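Glutaredoxin family protein (Xanthomonas campestris, PDB 1TTZ) is of unknown function but, as a member of the glutaredoxin family with a thioredoxin-type fold, probably takes part in thiol-disulfide chemistry. Local coordinates at residues L3-D9 against F29-D35; A20-A26 against F63-R69; D53-L59 against W71-P76. All coordinates share one frame; numbering follows the deposited sequence.

From the N terminus the chain runs through strand 3-7 and helix 12-23 and returns to the sheet at strand 29-33, where contact 1 closes the beta-alpha-beta unit over a 19-residue connection. Contact 2 starts inside that loop, at the end of helix 12-23, and reaches forward to the start of helix 65-73, so it crosses contact 1. Contact 3 begins in the turn before strand 58-60 and closes an 11-residue loop at the C-terminal end of helix 65-73; it crosses contact 2 but follows contact 1 in series. L3 touches residues of both other contacts, joining the sheet to the two helices on one of its faces.

Contact 1 (L3-D9 against F29-D35); sequences LTLYQRD and FFSVFID
D9 N donates to D35 OD2 over 2.8 Å, meeting the syn lone pair of the carboxylate just past the ends of two parallel strands. The same oxygen lies only 3.1 Å from D9 OD2, an acceptor facing an acceptor; the two carboxylate planes are nearly parallel, 12° apart, but offset from one another. R8 comes past I34 CD1, which sits over one face of its guanidinium, and its NH1 makes a long salt bridge of 3.9 Å to D35 OD1. The stronger partners of that guanidinium are E41 and the carbonyl oxygen of G45.

Before this junction, strands 3-7 and 29-33 pair through F30 N to L3 O, L5 N to F30 O, V32 N to L5 O and Q7 N to V32 O, and I34 N to Q7 O continues the pattern into the loop. This is the parallel pair of the beta-alpha-beta unit that opens a thioredoxin fold.

On the face carrying L3, L5 and Q7, Q7 sets CG between its backbone N and carbonyl carbon (chi1 61°) and then runs extended alongside F33. CG comes 3.4 Å from F33 CE1, and amide and ring are tilted by 26°. Its NE2 reaches S31 OG at 2.7 Å, a weak, bent bond. Q7 also touches C14, in a probable CxxC motif. On the other face Y6 lies beside V32, its CE2 3.8 Å from V32 CG1, while T4 CG2 meets V32 CG2 at 3.7 Å and also rests over one face of the Y6 ring.

Backbone bonds therefore set the register, whereas at the strand ends the close acceptors D9 OD2 and D35 OD2 should repel each other, a cost probably eased by the D9 N-H and, weakly, by R8.

Contact 2 (A20-A26 against F63-R69); sequences ALAQARA and FDAPRLR
R69 meets A24 from CB onward, joining helix 65-73 to the end of helix 12-23; these two helices pack on the same face of the sheet in this thioredoxin-type fold. Its CB lies 4.1 Å from A24 CB. CG leaves anti to the backbone N (chi1 169°), and bends at chi2 and chi3 fold the chain back across the gap. NE then donates to A24 O at 3.1 Å, in the carbonyl plane, and NH2 donates to the same oxygen at 2.8 Å, so the guanidinium grips one acceptor side-on with that oxygen in its own plane. NH1 turns the other way, to a salt bridge with D73.

The gripped carbonyl lies at the C-terminal end of the helix, where R25 takes positive phi and a Schellman motif closes it, A26 N bonding back to L21 O. At the facing helix start, D64 is the N-cap, its OD1 accepting from R67 N.

Beneath the polar grip, A24 CB packs on L68 CG at 3.8 Å, and F63 presents the edge of its ring to A20 CB. L68 CD2 meets L21 CD2 at 3.9 Å and comes within 3.3 Å of A20 O.

Contact 3 (D53-L59 against W71-P76); sequences DPMGREL and WLDAAP
W71 is sandwiched between L59 and R57. On one face of the indole, L59 CB stands over the five-membered ring, 3.9 Å from its centroid, in a CH-pi contact. On the opposite face the R57 guanidinium lies nearly flat, planes 17° apart, in a cation-pi stack with CZ 4.0 Å from the same centroid. A bend in the R57 chain at chi3 (-51°) helps lay the group over the ring. A75 CB covers the far side of the guanidinium.

NH1 and NH2 of R57 also reach end-on to W71 O, at 3.2 Å and 3.0 Å, an oxygen that accepts as well from A74 N, just past the end of the helix.

D53 holds R57 there. NE and NH2 both donate to D53 OD2 from one face of the carboxylate, NE at 2.9 Å as part of a salt bridge, while R57 N bonds to D53 OD1. A type I turn from D53 to G56 brings the two residues together. A water bridges W71 NE1, the donor at 3.1 Å, to E58 O.

Further out, strand 58-60 is bonded to strand 50-52 at L59 and L51. L59 also packs on L68 and R67 of helix 65-73, and L3 of strand 3-7 reaches D53 and L72, so this surface contact fastens the end of that helix to an outermost strand of the sheet.

Contact 1 (L3-D9 against F29-D35)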
loop_
_atom_site.group_PDB
_atom_site.type_symbol
_atom_site.label_atom_id
_atom_site.label_comp_id
_atom_site.label_asym_id
_atom_site.label_seq_id
_atom_site.Cartn_x
_atom_site.Cartn_y
_atom_site.Cartn_z
ATOM N N LEU A 3 8.908 0.915 1.398
ATOM C CA LEU A 3 7.538 1.412 1.387
ATOM C C LEU A 3 6.794 0.844 2.588
ATOM O O LEU A 3 7.261 -0.099 3.221
ATOM C CB LEU A 3 6.831 0.966 0.106
ATOM C CG LEU A 3 7.474 1.417 -1.207
ATOM C CD1 LEU A 3 6.766 0.750 -2.374
ATOM C CD2 LEU A 3 7.397 2.933 -1.322
ATOM N N THR A 4 5.648 1.435 2.909
ATOM C CA THR A 4 4.827 0.946 4.003
ATOM C C THR A 4 3.498 0.578 3.366
ATOM O O THR A 4 2.850 1.420 2.744
ATOM C CB THR A 4 4.564 2.028 5.077
ATOM O OG1 THR A 4 5.805 2.554 5.553
ATOM C CG2 THR A 4 3.791 1.438 6.245
ATOM N N LEU A 5 3.100 -0.680 3.496
ATOM C CA LEU A 5 1.829 -1.109 2.943
ATOM C C LEU A 5 0.818 -1.288 4.063
ATOM O O LEU A 5 0.911 -2.231 4.851
ATOM C CB LEU A 5 1.967 -2.433 2.179
ATOM C CG LEU A 5 0.616 -2.995 1.693
ATOM C CD1 LEU A 5 0.085 -2.127 0.553
ATOM C CD2 LEU A 5 0.764 -4.442 1.223
ATOM N N TYR A 6 -0.134 -0.369 4.154
ATOM C CA TYR A 6 -1.158 -0.492 5.165
ATOM C C TYR A 6 -2.213 -1.440 4.603
ATOM O O TYR A 6 -2.727 -1.235 3.501
ATOM C CB TYR A 6 -1.777 0.873 5.493
ATOM C CG TYR A 6 -0.823 1.795 6.207
ATOM C CD1 TYR A 6 -0.108 2.768 5.512
ATOM C CD2 TYR A 6 -0.604 1.670 7.578
ATOM C CE1 TYR A 6 0.809 3.603 6.172
ATOM C CE2 TYR A 6 0.305 2.498 8.244
ATOM C CZ TYR A 6 1.004 3.459 7.536
ATOM O OH TYR A 6 1.886 4.287 8.191
ATOM N N GLN A 7 -2.504 -2.495 5.349
ATOM C CA GLN A 7 -3.506 -3.458 4.928
ATOM C C GLN A 7 -4.216 -4.055 6.130
ATOM O O GLN A 7 -3.887 -3.749 7.273
ATOM C CB GLN A 7 -2.869 -4.571 4.084
ATOM C CG GLN A 7 -1.803 -5.412 4.774
ATOM C CD GLN A 7 -1.258 -6.518 3.875
ATOM O OE1 GLN A 7 -2.014 -7.324 3.335
ATOM N NE2 GLN A 7 0.061 -6.557 3.714
ATOM N N ARG A 8 -5.218 -4.882 5.866
ATOM C CA ARG A 8 -5.953 -5.534 6.937
ATOM C C ARG A 8 -5.920 -7.021 6.634
ATOM O O ARG A 8 -5.722 -7.417 5.483
ATOM C CB ARG A 8 -7.408 -5.040 6.997
ATOM C CG ARG A 8 -8.240 -5.448 5.792
ATOM C CD ARG A 8 -9.744 -5.362 6.039
ATOM N NE ARG A 8 -10.247 -3.995 6.150
ATOM C CZ ARG A 8 -10.313 -3.305 7.284
ATOM N NH1 ARG A 8 -9.905 -3.855 8.423
ATOM N NH2 ARG A 8 -10.797 -2.067 7.280
ATOM N N ASP A 9 -6.103 -7.845 7.660
ATOM C CA ASP A 9 -6.097 -9.292 7.473
ATOM C C ASP A 9 -7.340 -9.763 6.729
ATOM O O ASP A 9 -8.400 -9.142 6.812
ATOM C CB ASP A 9 -6.013 -10.010 8.823
ATOM C CG ASP A 9 -4.628 -9.940 9.432
ATOM O OD1 ASP A 9 -3.675 -10.419 8.782
ATOM O OD2 ASP A 9 -4.492 -9.409 10.558
ATOM N N PHE A 29 9.443 -3.362 1.137
ATOM C CA PHE A 29 8.256 -2.765 1.722
ATOM C C PHE A 29 7.918 -3.543 2.981
ATOM O O PHE A 29 8.252 -4.726 3.091
ATOM C CB PHE A 29 7.068 -2.782 0.752
ATOM C CG PHE A 29 6.442 -4.131 0.569
ATOM C CD1 PHE A 29 6.913 -5.011 -0.407
ATOM C CD2 PHE A 29 5.370 -4.524 1.369
ATOM C CE1 PHE A 29 6.321 -6.267 -0.585
ATOM C CE2 PHE A 29 4.771 -5.781 1.200
ATOM C CZ PHE A 29 5.249 -6.651 0.221
ATOM N N PHE A 30 7.273 -2.877 3.933
ATOM C CA PHE A 30 6.882 -3.534 5.172
ATOM C C PHE A 30 5.397 -3.317 5.395
ATOM O O PHE A 30 4.887 -2.215 5.202
ATOM C CB PHE A 30 7.670 -2.968 6.354
ATOM C CG PHE A 30 9.129 -3.281 6.301
ATOM C CD1 PHE A 30 9.573 -4.604 6.414
ATOM C CD2 PHE A 30 10.066 -2.267 6.105
ATOM C CE1 PHE A 30 10.933 -4.915 6.331
ATOM C CE2 PHE A 30 11.426 -2.567 6.020
ATOM C CZ PHE A 30 11.860 -3.892 6.133
ATOM N N SER A 31 4.709 -4.373 5.799
ATOM C CA SER A 31 3.281 -4.304 6.046
ATOM C C SER A 31 2.951 -3.859 7.461
ATOM O O SER A 31 3.624 -4.229 8.417
ATOM C CB SER A 31 2.631 -5.673 5.811
ATOM O OG SER A 31 2.556 -5.983 4.435
ATOM N N VAL A 32 1.910 -3.047 7.575
ATOM C CA VAL A 32 1.417 -2.586 8.859
ATOM C C VAL A 32 -0.068 -2.912 8.803
ATOM O O VAL A 32 -0.794 -2.371 7.976
ATOM C CB VAL A 32 1.606 -1.066 9.052
ATOM C CG1 VAL A 32 0.913 -0.614 10.338
ATOM C CG2 VAL A 32 3.074 -0.730 9.134
ATOM N N PHE A 33 -0.502 -3.832 9.658
ATOM C CA PHE A 33 -1.900 -4.240 9.713
ATOM C C PHE A 33 -2.684 -3.345 10.657
ATOM O O PHE A 33 -2.349 -3.224 11.830
ATOM C CB PHE A 33 -1.978 -5.696 10.146
ATOM C CG PHE A 33 -1.446 -6.636 9.121
ATOM C CD1 PHE A 33 -2.262 -7.081 8.087
ATOM C CD2 PHE A 33 -0.106 -7.032 9.145
ATOM C CE1 PHE A 33 -1.757 -7.913 7.080
ATOM C CE2 PHE A 33 0.412 -7.864 8.142
ATOM C CZ PHE A 33 -0.420 -8.302 7.108
ATOM N N ILE A 34 -3.739 -2.734 10.131
ATOM C CA ILE A 34 -4.570 -1.796 10.878
ATOM C C ILE A 34 -5.592 -2.429 11.813
ATOM O O ILE A 34 -6.125 -1.762 12.696
ATOM C CB ILE A 34 -5.340 -0.879 9.902
ATOM C CG1 ILE A 34 -6.353 -1.711 9.111
ATOM C CG2 ILE A 34 -4.372 -0.228 8.923
ATOM C CD1 ILE A 34 -7.318 -0.897 8.266
ATOM N N ASP A 35 -5.867 -3.708 11.603
ATOM C CA ASP A 35 -6.852 -4.440 12.387
ATOM C C ASP A 35 -6.995 -4.080 13.862
ATOM O O ASP A 35 -8.080 -3.715 14.310
ATOM C CB ASP A 35 -6.594 -5.936 12.232
ATOM C CG ASP A 35 -6.769 -6.400 10.802
ATOM O OD1 ASP A 35 -7.927 -6.537 10.355
ATOM O OD2 ASP A 35 -5.749 -6.610 10.115
#

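Contact 2 (A20-A26 against F63-R69)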
loop_
_atom_site.group_PDB
_atom_site.type_symbol
_atom_site.label_atom_id
_atom_site.label_comp_id
_atom_site.label_asym_id
_atom_site.label_seq_id
_atom_site.Cartn_x
_atom_site.Cartn_y
_atom_site.Cartn_z
ATOM N N ALA A 20 1.054 -6.572 -6.760
ATOM C CA ALA A 20 1.377 -5.388 -7.546
ATOM C C ALA A 20 2.790 -4.928 -7.185
ATOM O O ALA A 20 3.542 -4.478 -8.044
ATOM C CB ALA A 20 0.374 -4.280 -7.263
ATOM N N LEU A 21 3.140 -5.036 -5.904
ATOM C CA LEU A 21 4.469 -4.650 -5.450
ATOM C C LEU A 21 5.533 -5.532 -6.083
ATOM O O LEU A 21 6.621 -5.067 -6.400
ATOM C CB LEU A 21 4.553 -4.740 -3.925
ATOM C CG LEU A 21 3.810 -3.587 -3.240
ATOM C CD1 LEU A 21 3.408 -3.978 -1.834
ATOM C CD2 LEU A 21 4.697 -2.350 -3.250
ATOM N N ALA A 22 5.212 -6.807 -6.266
ATOM C CA ALA A 22 6.151 -7.753 -6.866
ATOM C C ALA A 22 6.288 -7.518 -8.363
ATOM O O ALA A 22 7.398 -7.486 -8.897
ATOM C CB ALA A 22 5.689 -9.191 -6.612
ATOM N N GLN A 23 5.157 -7.347 -9.041
ATOM C CA GLN A 23 5.171 -7.143 -10.484
ATOM C C GLN A 23 5.759 -5.806 -10.916
ATOM O O GLN A 23 6.430 -5.727 -11.943
ATOM C CB GLN A 23 3.762 -7.330 -11.063
ATOM C CG GLN A 23 3.260 -8.779 -10.949
ATOM C CD GLN A 23 2.010 -9.045 -11.773
ATOM O OE1 GLN A 23 0.979 -8.408 -11.576
ATOM N NE2 GLN A 23 2.096 -10.002 -12.695
ATOM N N ALA A 24 5.502 -4.756 -10.143
ATOM C CA ALA A 24 6.045 -3.441 -10.457
ATOM C C ALA A 24 7.497 -3.405 -9.992
ATOM O O ALA A 24 8.215 -2.434 -10.225
ATOM C CB ALA A 24 5.245 -2.355 -9.746
ATOM N N ARG A 25 7.920 -4.481 -9.333
ATOM C CA ARG A 25 9.275 -4.590 -8.813
ATOM C C ARG A 25 9.587 -3.408 -7.906
ATOM O O ARG A 25 10.650 -2.788 -7.998
ATOM C CB ARG A 25 10.292 -4.671 -9.958
ATOM C CG ARG A 25 10.168 -5.947 -10.792
ATOM C CD ARG A 25 10.449 -7.208 -9.968
ATOM N NE ARG A 25 11.855 -7.333 -9.582
ATOM C CZ ARG A 25 12.382 -8.397 -8.978
ATOM N NH1 ARG A 25 11.629 -9.449 -8.678
ATOM N NH2 ARG A 25 13.673 -8.412 -8.678
ATOM N N ALA A 26 8.631 -3.078 -7.045
ATOM C CA ALA A 26 8.827 -1.999 -6.102
ATOM C C ALA A 26 9.911 -2.579 -5.208
ATOM O O ALA A 26 10.054 -3.798 -5.121
ATOM C CB ALA A 26 7.554 -1.749 -5.316
ATOM N N PHE A 63 -4.737 -0.005 -7.756
ATOM C CA PHE A 63 -3.537 0.298 -8.513
ATOM C C PHE A 63 -2.938 -0.973 -9.098
ATOM O O PHE A 63 -2.767 -1.970 -8.397
ATOM C CB PHE A 63 -2.484 1.038 -7.670
ATOM C CG PHE A 63 -2.182 0.409 -6.325
ATOM C CD1 PHE A 63 -2.700 0.968 -5.156
ATOM C CD2 PHE A 63 -1.316 -0.682 -6.224
ATOM C CE1 PHE A 63 -2.353 0.458 -3.899
ATOM C CE2 PHE A 63 -0.960 -1.206 -4.973
ATOM C CZ PHE A 63 -1.480 -0.631 -3.807
ATOM N N ASP A 64 -2.654 -0.945 -10.395
ATOM C CA ASP A 64 -2.039 -2.088 -11.057
ATOM C C ASP A 64 -0.538 -1.824 -11.163
ATOM O O ASP A 64 -0.063 -0.759 -10.753
ATOM C CB ASP A 64 -2.641 -2.305 -12.448
ATOM C CG ASP A 64 -2.621 -1.050 -13.297
ATOM O OD1 ASP A 64 -1.746 -0.189 -13.065
ATOM O OD2 ASP A 64 -3.476 -0.935 -14.205
ATOM N N ALA A 65 0.203 -2.783 -11.714
ATOM C CA ALA A 65 1.650 -2.651 -11.849
ATOM C C ALA A 65 2.101 -1.346 -12.502
ATOM O O ALA A 65 2.992 -0.669 -11.990
ATOM C CB ALA A 65 2.212 -3.837 -12.619
ATOM N N PRO A 66 1.503 -0.974 -13.648
ATOM C CA PRO A 66 1.945 0.280 -14.263
ATOM C C PRO A 66 1.676 1.550 -13.444
ATOM O O PRO A 66 2.479 2.483 -13.457
ATOM C CB PRO A 66 1.226 0.280 -15.617
ATOM C CG PRO A 66 0.037 -0.592 -15.395
ATOM C CD PRO A 66 0.586 -1.703 -14.540
ATOM N N ARG A 67 0.552 1.592 -12.735
ATOM C CA ARG A 67 0.230 2.766 -11.934
ATOM C C ARG A 67 1.185 2.845 -10.755
ATOM O O ARG A 67 1.662 3.918 -10.386
ATOM C CB ARG A 67 -1.210 2.696 -11.419
ATOM C CG ARG A 67 -1.643 3.988 -10.742
ATOM C CD ARG A 67 -2.995 3.874 -10.046
ATOM N NE ARG A 67 -3.375 5.174 -9.501
ATOM C CZ ARG A 67 -3.997 5.361 -8.341
ATOM N NH1 ARG A 67 -4.327 4.328 -7.576
ATOM N NH2 ARG A 67 -4.274 6.595 -7.935
ATOM N N LEU A 68 1.463 1.692 -10.164
ATOM C CA LEU A 68 2.363 1.628 -9.030
ATOM C C LEU A 68 3.773 2.042 -9.441
ATOM O O LEU A 68 4.378 2.917 -8.824
ATOM C CB LEU A 68 2.358 0.211 -8.450
ATOM C CG LEU A 68 3.382 -0.094 -7.355
ATOM C CD1 LEU A 68 3.365 1.010 -6.323
ATOM C CD2 LEU A 68 3.059 -1.448 -6.713
ATOM N N ARG A 69 4.293 1.408 -10.487
ATOM C CA ARG A 69 5.630 1.718 -10.975
ATOM C C ARG A 69 5.743 3.196 -11.348
ATOM O O ARG A 69 6.768 3.827 -11.090
ATOM C CB ARG A 69 5.974 0.812 -12.168
ATOM C CG ARG A 69 7.232 1.196 -12.953
ATOM C CD ARG A 69 8.407 1.576 -12.057
ATOM N NE ARG A 69 8.787 0.515 -11.136
ATOM C CZ ARG A 69 9.628 0.677 -10.118
ATOM N NH1 ARG A 69 10.182 1.864 -9.885
ATOM N NH2 ARG A 69 9.907 -0.347 -9.323
#

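Contact 3 (D53-L59 against W71-P76)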
loop_
_atom_site.group_PDB
_atom_site.type_symbol
_atom_site.label_atom_id
_atom_site.label_comp_id
_atom_site.label_asym_id
_atom_site.label_seq_id
_atom_site.Cartn_x
_atom_site.Cartn_y
_atom_site.Cartn_z
ATOM N N ASP A 53 5.120 6.133 0.968
ATOM C CA ASP A 53 6.570 6.131 0.834
ATOM C C ASP A 53 7.232 6.986 1.909
ATOM O O ASP A 53 6.555 7.661 2.681
ATOM C CB ASP A 53 7.000 6.578 -0.577
ATOM C CG ASP A 53 6.736 8.048 -0.855
ATOM O OD1 ASP A 53 6.400 8.801 0.079
ATOM O OD2 ASP A 53 6.882 8.447 -2.031
ATOM N N PRO A 54 8.569 6.955 1.985
ATOM C CA PRO A 54 9.293 7.742 2.990
ATOM C C PRO A 54 8.891 9.216 3.037
ATOM O O PRO A 54 8.793 9.804 4.113
ATOM C CB PRO A 54 10.754 7.542 2.589
ATOM C CG PRO A 54 10.752 6.138 2.047
ATOM C CD PRO A 54 9.503 6.135 1.187
HETATM N N MSE A 55 8.646 9.795 1.865
HETATM C CA MSE A 55 8.259 11.199 1.750
HETATM C C MSE A 55 6.882 11.477 2.334
HETATM O O MSE A 55 6.522 12.630 2.564
HETATM C CB MSE A 55 8.272 11.626 0.282
HETATM C CG MSE A 55 9.222 12.765 -0.021
HETATM SE SE MSE A 55 11.015 12.392 0.604
HETATM C CE MSE A 55 11.078 13.609 2.118
ATOM N N GLY A 56 6.111 10.424 2.562
ATOM C CA GLY A 56 4.785 10.606 3.113
ATOM C C GLY A 56 3.703 10.582 2.052
ATOM O O GLY A 56 2.529 10.754 2.370
ATOM N N ARG A 57 4.086 10.385 0.792
ATOM C CA ARG A 57 3.107 10.321 -0.290
ATOM C C ARG A 57 2.342 9.022 -0.143
ATOM O O ARG A 57 2.883 8.035 0.348
ATOM C CB ARG A 57 3.786 10.327 -1.660
ATOM C CG ARG A 57 4.441 11.629 -2.077
ATOM C CD ARG A 57 4.836 11.536 -3.551
ATOM N NE ARG A 57 5.608 10.324 -3.795
ATOM C CZ ARG A 57 5.566 9.609 -4.912
ATOM N NH1 ARG A 57 4.784 9.975 -5.918
ATOM N NH2 ARG A 57 6.305 8.515 -5.014
ATOM N N GLU A 58 1.087 9.016 -0.569
ATOM C CA GLU A 58 0.278 7.814 -0.469
ATOM C C GLU A 58 -0.481 7.490 -1.754
ATOM O O GLU A 58 -0.921 8.381 -2.483
ATOM C CB GLU A 58 -0.682 7.923 0.727
ATOM C CG GLU A 58 0.019 7.770 2.084
ATOM C CD GLU A 58 -0.938 7.757 3.267
ATOM O OE1 GLU A 58 -0.491 7.418 4.386
ATOM O OE2 GLU A 58 -2.131 8.089 3.087
ATOM N N LEU A 59 -0.596 6.194 -2.028
ATOM C CA LEU A 59 -1.286 5.690 -3.209
ATOM C C LEU A 59 -2.376 4.756 -2.697
ATOM O O LEU A 59 -2.075 3.747 -2.053
ATOM C CB LEU A 59 -0.315 4.900 -4.085
ATOM C CG LEU A 59 -0.835 4.441 -5.449
ATOM C CD1 LEU A 59 -1.076 5.654 -6.339
ATOM C CD2 LEU A 59 0.186 3.501 -6.089
ATOM N N TRP A 71 3.890 5.672 -10.070
ATOM C CA TRP A 71 3.807 6.446 -8.842
ATOM C C TRP A 71 5.188 6.516 -8.206
ATOM O O TRP A 71 5.642 7.582 -7.797
ATOM C CB TRP A 71 2.813 5.796 -7.883
ATOM C CG TRP A 71 2.732 6.461 -6.544
ATOM C CD1 TRP A 71 2.187 7.679 -6.260
ATOM C CD2 TRP A 71 3.194 5.927 -5.301
ATOM N NE1 TRP A 71 2.279 7.937 -4.912
ATOM C CE2 TRP A 71 2.895 6.873 -4.300
ATOM C CE3 TRP A 71 3.831 4.734 -4.935
ATOM C CZ2 TRP A 71 3.213 6.663 -2.951
ATOM C CZ3 TRP A 71 4.146 4.521 -3.592
ATOM C CH2 TRP A 71 3.835 5.483 -2.619
ATOM N N LEU A 72 5.856 5.373 -8.137
ATOM C CA LEU A 72 7.198 5.308 -7.567
ATOM C C LEU A 72 8.176 6.206 -8.332
ATOM O O LEU A 72 8.934 6.970 -7.732
ATOM C CB LEU A 72 7.712 3.872 -7.605
ATOM C CG LEU A 72 6.982 2.863 -6.725
ATOM C CD1 LEU A 72 7.474 1.465 -7.045
ATOM C CD2 LEU A 72 7.221 3.198 -5.261
ATOM N N ASP A 73 8.153 6.111 -9.656
ATOM C CA ASP A 73 9.059 6.900 -10.483
ATOM C C ASP A 73 8.723 8.377 -10.517
ATOM O O ASP A 73 9.520 9.183 -10.988
ATOM C CB ASP A 73 9.076 6.372 -11.915
ATOM C CG ASP A 73 9.600 4.963 -12.009
ATOM O OD1 ASP A 73 10.318 4.530 -11.083
ATOM O OD2 ASP A 73 9.306 4.294 -13.017
ATOM N N ALA A 74 7.542 8.732 -10.029
ATOM C CA ALA A 74 7.110 10.122 -10.019
ATOM C C ALA A 74 7.608 10.855 -8.773
ATOM O O ALA A 74 7.399 12.059 -8.633
ATOM C CB ALA A 74 5.586 10.194 -10.099
ATOM N N ALA A 75 8.264 10.125 -7.875
ATOM C CA ALA A 75 8.790 10.714 -6.645
ATOM C C ALA A 75 10.067 11.508 -6.925
ATOM O O ALA A 75 10.827 11.172 -7.837
ATOM C CB ALA A 75 9.073 9.617 -5.618
ATOM N N PRO A 76 10.329 12.563 -6.133
ATOM C CA PRO A 76 9.499 13.032 -5.018
ATOM C C PRO A 76 8.473 14.075 -5.457
ATOM O O PRO A 76 8.608 14.589 -6.589
ATOM C CB PRO A 76 10.530 13.614 -4.065
ATOM C CG PRO A 76 11.482 14.270 -5.019
ATOM C CD PRO A 76 11.655 13.211 -6.099
HETATM O O HOH W 1 0.869 10.527 -4.029
#